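Local coordinates for PAC2 family protein (Streptomyces avermitilis, PDB 3MNF) that is of unknown function but belongs to the PAC2 family, represented here by the part of the longer protein that carries the PAC2 region, at the interface of chains A and B. Residues are numbered along the deposited sequence; one frame, centred on the assembly and turned at random. Chains: chain A/B, PAC2 family protein.

Two adjoining patches join chain A to chain B, the centres of their C-alpha atoms about 11 Å apart. Contact 1 is an edge-to-edge strand pairing of strand 55-59 with strand 156-157, while contact 2 packs the loop before strand 55-59 on the start of helix 97-111. A:Pro54, B:Thr158 and B:Ile163 belong to both, so the paired strands run straight into the aromatic packing. The two chains are copies of one protein, yet the whole interface is not an exact two-fold. The deposited assembly holds six copies; whether it is the biological oligomer the structure alone does not show.

Contact 1: the interface of chains A and B. Residues chain A 54-56, 63, 65; chain B 154-158, 162-163, 165.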
loop_
_atom_site.group_PDB
_atom_site.type_symbol
_atom_site.label_atom_id
_atom_site.label_comp_id
_atom_site.label_asym_id
_atom_site.label_seq_id
_atom_site.Cartn_x
_atom_site.Cartn_y
_atom_site.Cartn_z
ATOM N N PRO A 54 -13.732 -9.131 -14.521
ATOM C CA PRO A 54 -14.313 -10.237 -13.760
ATOM C C PRO A 54 -15.671 -10.643 -14.323
ATOM O O PRO A 54 -16.308 -9.855 -15.019
ATOM C CB PRO A 54 -14.470 -9.640 -12.364
ATOM C CG PRO A 54 -14.678 -8.221 -12.579
ATOM C CD PRO A 54 -13.828 -7.859 -13.782
ATOM N N THR A 55 -16.133 -11.850 -14.053
ATOM C CA THR A 55 -17.415 -12.263 -14.671
ATOM C C THR A 55 -18.525 -12.589 -13.658
ATOM O O THR A 55 -18.265 -12.866 -12.481
ATOM C CB THR A 55 -17.240 -13.429 -15.693
ATOM O OG1 THR A 55 -16.639 -14.541 -15.027
ATOM C CG2 THR A 55 -16.328 -13.010 -16.864
ATOM N N VAL A 56 -19.763 -12.533 -14.108
ATOM C CA VAL A 56 -20.863 -12.884 -13.238
ATOM C C VAL A 56 -21.506 -14.178 -13.718
ATOM O O VAL A 56 -21.769 -14.340 -14.906
ATOM C CB VAL A 56 -21.895 -11.717 -13.105
ATOM C CG1 VAL A 56 -22.292 -11.180 -14.451
ATOM C CG2 VAL A 56 -23.118 -12.145 -12.320
ATOM N N ARG A 63 -26.722 -14.441 -8.360
ATOM C CA ARG A 63 -25.541 -13.890 -9.019
ATOM C C ARG A 63 -24.267 -14.071 -8.177
ATOM O O ARG A 63 -24.269 -13.812 -6.964
ATOM C CB ARG A 63 -25.767 -12.407 -9.352
ATOM C CG ARG A 63 -26.411 -12.159 -10.704
ATOM C CD ARG A 63 -26.938 -10.737 -10.863
ATOM N NE ARG A 63 -25.992 -9.723 -10.408
ATOM C CZ ARG A 63 -25.217 -8.987 -11.205
ATOM N NH1 ARG A 63 -25.263 -9.120 -12.525
ATOM N NH2 ARG A 63 -24.378 -8.105 -10.670
ATOM N N ILE A 65 -19.625 -13.786 -8.439
ATOM C CA ILE A 65 -18.594 -13.107 -9.202
ATOM C C ILE A 65 -17.293 -13.877 -9.221
ATOM O O ILE A 65 -16.810 -14.297 -8.187
ATOM C CB ILE A 65 -18.351 -11.660 -8.670
ATOM C CG1 ILE A 65 -19.451 -10.726 -9.153
ATOM C CG2 ILE A 65 -16.999 -11.097 -9.110
ATOM C CD1 ILE A 65 -20.422 -10.403 -8.113
ATOM N N TYR B 154 -28.614 -12.765 -17.308
ATOM C CA TYR B 154 -27.216 -12.453 -17.607
ATOM C C TYR B 154 -26.097 -13.186 -16.861
ATOM O O TYR B 154 -26.007 -13.175 -15.624
ATOM C CB TYR B 154 -26.960 -10.953 -17.547
ATOM C CG TYR B 154 -25.612 -10.598 -18.123
ATOM C CD1 TYR B 154 -25.420 -10.544 -19.507
ATOM C CD2 TYR B 154 -24.518 -10.337 -17.291
ATOM C CE1 TYR B 154 -24.190 -10.231 -20.044
ATOM C CE2 TYR B 154 -23.274 -10.019 -17.829
ATOM C CZ TYR B 154 -23.129 -9.971 -19.205
ATOM O OH TYR B 154 -21.916 -9.671 -19.741
ATOM N N GLU B 155 -25.237 -13.789 -17.676
ATOM C CA GLU B 155 -23.983 -14.380 -17.260
ATOM C C GLU B 155 -22.895 -13.953 -18.247
ATOM O O GLU B 155 -23.041 -14.153 -19.459
ATOM C CB GLU B 155 -24.107 -15.896 -17.254
ATOM C CG GLU B 155 -24.845 -16.422 -16.067
ATOM C CD GLU B 155 -24.829 -17.927 -16.006
ATOM O OE1 GLU B 155 -25.564 -18.557 -16.791
ATOM O OE2 GLU B 155 -24.087 -18.482 -15.171
ATOM N N GLY B 156 -21.814 -13.367 -17.742
ATOM C CA GLY B 156 -20.741 -12.881 -18.604
ATOM C C GLY B 156 -19.864 -11.852 -17.916
ATOM O O GLY B 156 -19.892 -11.735 -16.681
ATOM N N PRO B 157 -19.055 -11.104 -18.694
ATOM C CA PRO B 157 -18.231 -10.058 -18.085
ATOM C C PRO B 157 -19.083 -8.980 -17.446
ATOM O O PRO B 157 -20.144 -8.656 -17.962
ATOM C CB PRO B 157 -17.449 -9.482 -19.271
ATOM C CG PRO B 157 -18.136 -9.998 -20.474
ATOM C CD PRO B 157 -18.692 -11.314 -20.097
ATOM N N THR B 158 -18.614 -8.439 -16.330
ATOM C CA THR B 158 -19.351 -7.418 -15.624
ATOM C C THR B 158 -18.472 -6.190 -15.464
ATOM O O THR B 158 -17.302 -6.232 -15.783
ATOM C CB THR B 158 -19.841 -7.954 -14.262
ATOM O OG1 THR B 158 -20.877 -7.109 -13.754
ATOM C CG2 THR B 158 -18.717 -8.057 -13.241
ATOM N N GLY B 162 -21.913 -3.582 -11.935
ATOM C CA GLY B 162 -22.240 -4.930 -11.476
ATOM C C GLY B 162 -21.598 -5.209 -10.135
ATOM O O GLY B 162 -22.270 -5.643 -9.195
ATOM N N ILE B 163 -20.292 -4.951 -10.051
ATOM C CA ILE B 163 -19.543 -5.180 -8.827
ATOM C C ILE B 163 -20.106 -4.392 -7.656
ATOM O O ILE B 163 -20.277 -4.934 -6.583
ATOM C CB ILE B 163 -18.035 -4.889 -9.020
ATOM C CG1 ILE B 163 -17.404 -5.908 -9.980
ATOM C CG2 ILE B 163 -17.294 -4.915 -7.697
ATOM C CD1 ILE B 163 -17.769 -7.355 -9.723
ATOM N N GLN B 165 -23.126 -3.023 -7.223
ATOM C CA GLN B 165 -24.443 -3.504 -6.853
ATOM C C GLN B 165 -24.303 -4.815 -6.066
ATOM O O GLN B 165 -25.029 -5.037 -5.109
ATOM C CB GLN B 165 -25.344 -3.604 -8.070
ATOM C CG GLN B 165 -26.605 -4.364 -7.846
ATOM C CD GLN B 165 -26.429 -5.828 -8.181
ATOM O OE1 GLN B 165 -25.866 -6.159 -9.219
ATOM N NE2 GLN B 165 -26.905 -6.717 -7.301
#
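Backbone hydrogen bonds carry this antiparallel beta pairing between two PAC2 family chains. The amide N of A:Val56 gives a nearly straight bond to B:Gly156 O at 2.7 Å, in the carbonyl plane, and B:Gly156 N returns one to A:Val56 O at 3.0 Å. Two residues on in chain B and two back in chain A, B:Thr158 N meets A:Pro54 O at 3.0 Å, almost along the C=O axis. B:Gly156 supplies both N and O, and its very extended backbone (phi 160°, psi -164°) is one that glycine adopts readily; A:Pro54, lacking an amide hydrogen, contributes its carbonyl.

Apolar contacts flank the ladder. A:Thr55 pairs with B:Pro157, packing CG2 on B:Pro157 CA at 3.7 Å. Beta-branched A:Val56 sets CG1 between its backbone N and carbonyl carbon (chi1 50°), bringing that methyl to B:Tyr154 CE2 at 3.7 Å with the two side chains nearly perpendicular. The tyrosine OH donates to B:Pro157 O at 2.7 Å, on a lone pair, tying the ring to its own strand. An alanine at B:Tyr154 would probably loosen that strand, losing both the ring against the valine and the hydroxyl bond. A:Ile65 CG1 lies 3.8 Å from B:Ile163 CD1.

A:Arg63 and B:Gln165 meet end to end without the N-H alignment of a hydrogen bond; A:Val56 CG2 lies over one guanidinium face, toward its rim.

In the fold, chain A strands 55-59 and 62-66 lie against chain B strand 156-157 and helix 160-171.

Contact 2: the interface of chains A and B. Residues chain A 44, 47-50, 53-54, 67; chain B 92-97, 158-159, 163.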
loop_
_atom_site.group_PDB
_atom_site.type_symbol
_atom_site.label_atom_id
_atom_site.label_comp_id
_atom_site.label_asym_id
_atom_site.label_seq_id
_atom_site.Cartn_x
_atom_site.Cartn_y
_atom_site.Cartn_z
ATOM N N GLU A 44 -6.903 -8.040 -6.133
ATOM C CA GLU A 44 -6.789 -6.618 -5.825
ATOM C C GLU A 44 -5.376 -6.040 -5.981
ATOM O O GLU A 44 -5.221 -4.887 -6.369
ATOM C CB GLU A 44 -7.275 -6.389 -4.419
ATOM C CG GLU A 44 -7.726 -4.991 -4.101
ATOM C CD GLU A 44 -9.142 -4.680 -4.555
ATOM O OE1 GLU A 44 -9.672 -5.357 -5.475
ATOM O OE2 GLU A 44 -9.709 -3.723 -3.994
ATOM N N TYR A 47 -4.085 -7.195 -10.621
ATOM C CA TYR A 47 -4.855 -7.230 -11.848
ATOM C C TYR A 47 -5.602 -5.927 -12.138
ATOM O O TYR A 47 -6.316 -5.372 -11.291
ATOM C CB TYR A 47 -5.790 -8.430 -11.846
ATOM C CG TYR A 47 -5.074 -9.761 -11.820
ATOM C CD1 TYR A 47 -4.844 -10.431 -10.619
ATOM C CD2 TYR A 47 -4.603 -10.346 -12.992
ATOM C CE1 TYR A 47 -4.164 -11.634 -10.583
ATOM C CE2 TYR A 47 -3.922 -11.567 -12.973
ATOM C CZ TYR A 47 -3.712 -12.202 -11.765
ATOM O OH TYR A 47 -3.053 -13.413 -11.732
ATOM N N ASP A 48 -5.372 -5.414 -13.339
ATOM C CA ASP A 48 -6.110 -4.321 -13.895
ATOM C C ASP A 48 -7.390 -4.968 -14.379
ATOM O O ASP A 48 -7.340 -5.911 -15.177
ATOM C CB ASP A 48 -5.326 -3.740 -15.057
ATOM C CG ASP A 48 -6.055 -2.610 -15.744
ATOM O OD1 ASP A 48 -7.219 -2.816 -16.146
ATOM O OD2 ASP A 48 -5.463 -1.513 -15.901
ATOM N N PHE A 49 -8.532 -4.480 -13.902
ATOM C CA PHE A 49 -9.773 -5.182 -14.134
ATOM C C PHE A 49 -10.468 -4.701 -15.379
ATOM O O PHE A 49 -11.535 -5.191 -15.738
ATOM C CB PHE A 49 -10.697 -5.090 -12.925
ATOM C CG PHE A 49 -10.141 -5.725 -11.701
ATOM C CD1 PHE A 49 -9.881 -7.083 -11.666
ATOM C CD2 PHE A 49 -9.888 -4.978 -10.575
ATOM C CE1 PHE A 49 -9.365 -7.677 -10.522
ATOM C CE2 PHE A 49 -9.360 -5.563 -9.429
ATOM C CZ PHE A 49 -9.097 -6.909 -9.404
ATOM N N GLN A 50 -9.902 -3.741 -16.063
ATOM C CA GLN A 50 -10.519 -3.424 -17.330
ATOM C C GLN A 50 -9.904 -4.335 -18.371
ATOM O O GLN A 50 -10.551 -4.725 -19.320
ATOM C CB GLN A 50 -10.368 -1.941 -17.665
ATOM C CG GLN A 50 -11.268 -1.109 -16.795
ATOM C CD GLN A 50 -11.182 0.357 -17.027
ATOM O OE1 GLN A 50 -10.324 0.865 -17.721
ATOM N NE2 GLN A 50 -12.090 1.062 -16.424
ATOM N N ARG A 53 -11.498 -8.285 -17.075
ATOM C CA ARG A 53 -12.828 -8.066 -16.560
ATOM C C ARG A 53 -13.329 -9.296 -15.797
ATOM O O ARG A 53 -13.339 -10.388 -16.343
ATOM C CB ARG A 53 -13.721 -7.747 -17.740
ATOM C CG ARG A 53 -14.710 -6.726 -17.419
ATOM C CD ARG A 53 -15.135 -5.846 -18.579
ATOM N NE ARG A 53 -15.507 -4.572 -17.986
ATOM C CZ ARG A 53 -14.917 -3.430 -18.281
ATOM N NH1 ARG A 53 -15.268 -2.331 -17.655
ATOM N NH2 ARG A 53 -13.988 -3.384 -19.222
ATOM N N PRO A 54 -13.732 -9.131 -14.521
ATOM C CA PRO A 54 -14.313 -10.237 -13.760
ATOM C C PRO A 54 -15.671 -10.643 -14.323
ATOM O O PRO A 54 -16.308 -9.855 -15.019
ATOM C CB PRO A 54 -14.470 -9.640 -12.364
ATOM C CG PRO A 54 -14.678 -8.221 -12.579
ATOM C CD PRO A 54 -13.828 -7.859 -13.782
ATOM N N TRP A 67 -13.310 -13.493 -10.080
ATOM C CA TRP A 67 -12.244 -12.538 -10.351
ATOM C C TRP A 67 -11.123 -13.234 -11.093
ATOM O O TRP A 67 -10.943 -14.433 -10.928
ATOM C CB TRP A 67 -11.707 -11.937 -9.034
ATOM C CG TRP A 67 -12.748 -11.169 -8.297
ATOM C CD1 TRP A 67 -13.628 -11.663 -7.385
ATOM C CD2 TRP A 67 -13.062 -9.774 -8.447
ATOM N NE1 TRP A 67 -14.472 -10.666 -6.946
ATOM C CE2 TRP A 67 -14.146 -9.495 -7.579
ATOM C CE3 TRP A 67 -12.528 -8.730 -9.220
ATOM C CZ2 TRP A 67 -14.699 -8.220 -7.455
ATOM C CZ3 TRP A 67 -13.078 -7.470 -9.104
ATOM C CH2 TRP A 67 -14.158 -7.225 -8.224
ATOM N N GLU B 92 -15.183 4.626 -14.427
ATOM C CA GLU B 92 -14.901 3.290 -13.912
ATOM C C GLU B 92 -13.406 3.129 -13.616
ATOM O O GLU B 92 -12.573 3.405 -14.473
ATOM C CB GLU B 92 -15.333 2.250 -14.892
ATOM C CG GLU B 92 -15.090 0.878 -14.446
ATOM C CD GLU B 92 -15.517 -0.097 -15.496
ATOM O OE1 GLU B 92 -14.967 -0.017 -16.623
ATOM O OE2 GLU B 92 -16.421 -0.929 -15.216
ATOM N N PRO B 93 -13.057 2.706 -12.392
ATOM C CA PRO B 93 -11.631 2.558 -12.096
ATOM C C PRO B 93 -10.992 1.418 -12.882
ATOM O O PRO B 93 -11.656 0.479 -13.289
ATOM C CB PRO B 93 -11.605 2.225 -10.589
ATOM C CG PRO B 93 -12.933 1.610 -10.311
ATOM C CD PRO B 93 -13.909 2.302 -11.252
ATOM N N SER B 94 -9.692 1.493 -13.063
ATOM C CA SER B 94 -9.015 0.399 -13.684
ATOM C C SER B 94 -8.427 -0.610 -12.679
ATOM O O SER B 94 -8.115 -1.733 -13.049
ATOM C CB SER B 94 -7.975 0.914 -14.681
ATOM O OG SER B 94 -7.187 1.919 -14.108
HETATM N N MSE B 95 -8.304 -0.240 -11.411
HETATM C CA MSE B 95 -7.819 -1.205 -10.425
HETATM C C MSE B 95 -8.497 -1.123 -9.055
HETATM O O MSE B 95 -9.335 -0.282 -8.826
HETATM C CB MSE B 95 -6.312 -1.137 -10.306
HETATM C CG MSE B 95 -5.797 0.253 -10.410
HETATM SE SE MSE B 95 -3.898 0.410 -10.407
HETATM C CE MSE B 95 -3.710 0.859 -8.510
ATOM N N ARG B 96 -8.146 -2.052 -8.173
ATOM C CA ARG B 96 -8.708 -2.151 -6.808
ATOM C C ARG B 96 -10.228 -1.881 -6.665
ATOM O O ARG B 96 -10.686 -1.096 -5.823
ATOM C CB ARG B 96 -7.856 -1.331 -5.842
ATOM C CG ARG B 96 -6.362 -1.450 -6.135
ATOM C CD ARG B 96 -5.519 -0.551 -5.242
ATOM N NE ARG B 96 -5.953 -0.714 -3.862
ATOM C CZ ARG B 96 -5.563 -1.720 -3.079
ATOM N NH1 ARG B 96 -4.678 -2.629 -3.530
ATOM N NH2 ARG B 96 -6.050 -1.813 -1.838
ATOM N N TRP B 97 -11.012 -2.559 -7.490
ATOM C CA TRP B 97 -12.471 -2.403 -7.434
ATOM C C TRP B 97 -13.096 -2.743 -6.081
ATOM O O TRP B 97 -14.062 -2.100 -5.684
ATOM C CB TRP B 97 -13.137 -3.249 -8.497
ATOM C CG TRP B 97 -12.895 -2.776 -9.887
ATOM C CD1 TRP B 97 -12.017 -1.802 -10.304
ATOM C CD2 TRP B 97 -13.495 -3.301 -11.068
ATOM N NE1 TRP B 97 -12.055 -1.687 -11.667
ATOM C CE2 TRP B 97 -12.955 -2.595 -12.160
ATOM C CE3 TRP B 97 -14.451 -4.294 -11.306
ATOM C CZ2 TRP B 97 -13.350 -2.843 -13.470
ATOM C CZ3 TRP B 97 -14.818 -4.560 -12.597
ATOM C CH2 TRP B 97 -14.271 -3.839 -13.671
ATOM N N THR B 158 -18.614 -8.439 -16.330
ATOM C CA THR B 158 -19.351 -7.418 -15.624
ATOM C C THR B 158 -18.472 -6.190 -15.464
ATOM O O THR B 158 -17.302 -6.232 -15.783
ATOM C CB THR B 158 -19.841 -7.954 -14.262
ATOM O OG1 THR B 158 -20.877 -7.109 -13.754
ATOM C CG2 THR B 158 -18.717 -8.057 -13.241
ATOM N N GLY B 159 -19.030 -5.092 -14.979
ATOM C CA GLY B 159 -18.230 -3.897 -14.741
ATOM C C GLY B 159 -18.329 -3.430 -13.308
ATOM O O GLY B 159 -18.761 -4.182 -12.429
ATOM N N ILE B 163 -20.292 -4.951 -10.051
ATOM C CA ILE B 163 -19.543 -5.180 -8.827
ATOM C C ILE B 163 -20.106 -4.392 -7.656
ATOM O O ILE B 163 -20.277 -4.934 -6.583
ATOM C CB ILE B 163 -18.035 -4.889 -9.020
ATOM C CG1 ILE B 163 -17.404 -5.908 -9.980
ATOM C CG2 ILE B 163 -17.294 -4.915 -7.697
ATOM C CD1 ILE B 163 -17.769 -7.355 -9.723
#
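The backbone amide N of A:Phe49 donates to B:Ser94 O at 2.9 Å, in the carbonyl plane, fastening a loop of one PAC2 family chain to the loop that leads into helix 97-111 of the other.

Beside this bond, A:Phe49 turns CG beside its own N (chi1 -63°), and its CB sits over the face of the six-membered ring of B:Trp97, 3.6 Å from the centroid, the two side chains running antiparallel. A:Trp67 CZ3 and A:Tyr47 O sit over opposite faces of the phenylalanine ring and are likely to limit its rotation. A:Pro54 brings CD to B:Trp97 CZ3 at 3.6 Å, its rigid ring suiting the indole rim. The indole NE1 donates to B:Pro93 O at 2.7 Å from above the carbonyl plane, fixing the tryptophan. A:Trp67 points CH2 at B:Ile163 CD1, tip to tip, 3.9 Å away.

Polar contacts flank this packing. A:Arg53, its chain stretched out, meets B:Glu92 end to end: NH1 reaches OE1 at 2.6 Å on the syn lone pair, a salt bridge close to the guanidinium plane, although the N-H is poorly aligned. With several N-H donors, this arginine also bonds B:Thr158 O through NE at 3.3 Å, from above the carbonyl plane, off the lone pairs. A:Gln50 NE2 adds a weak bond to the same OE1, while A:Asp48 OD1 accepts A:Gln50 N at 2.8 Å. A:Glu44 CG packs over one face of the B:Arg96 guanidinium, toward its rim, the opposite charges near but not touching.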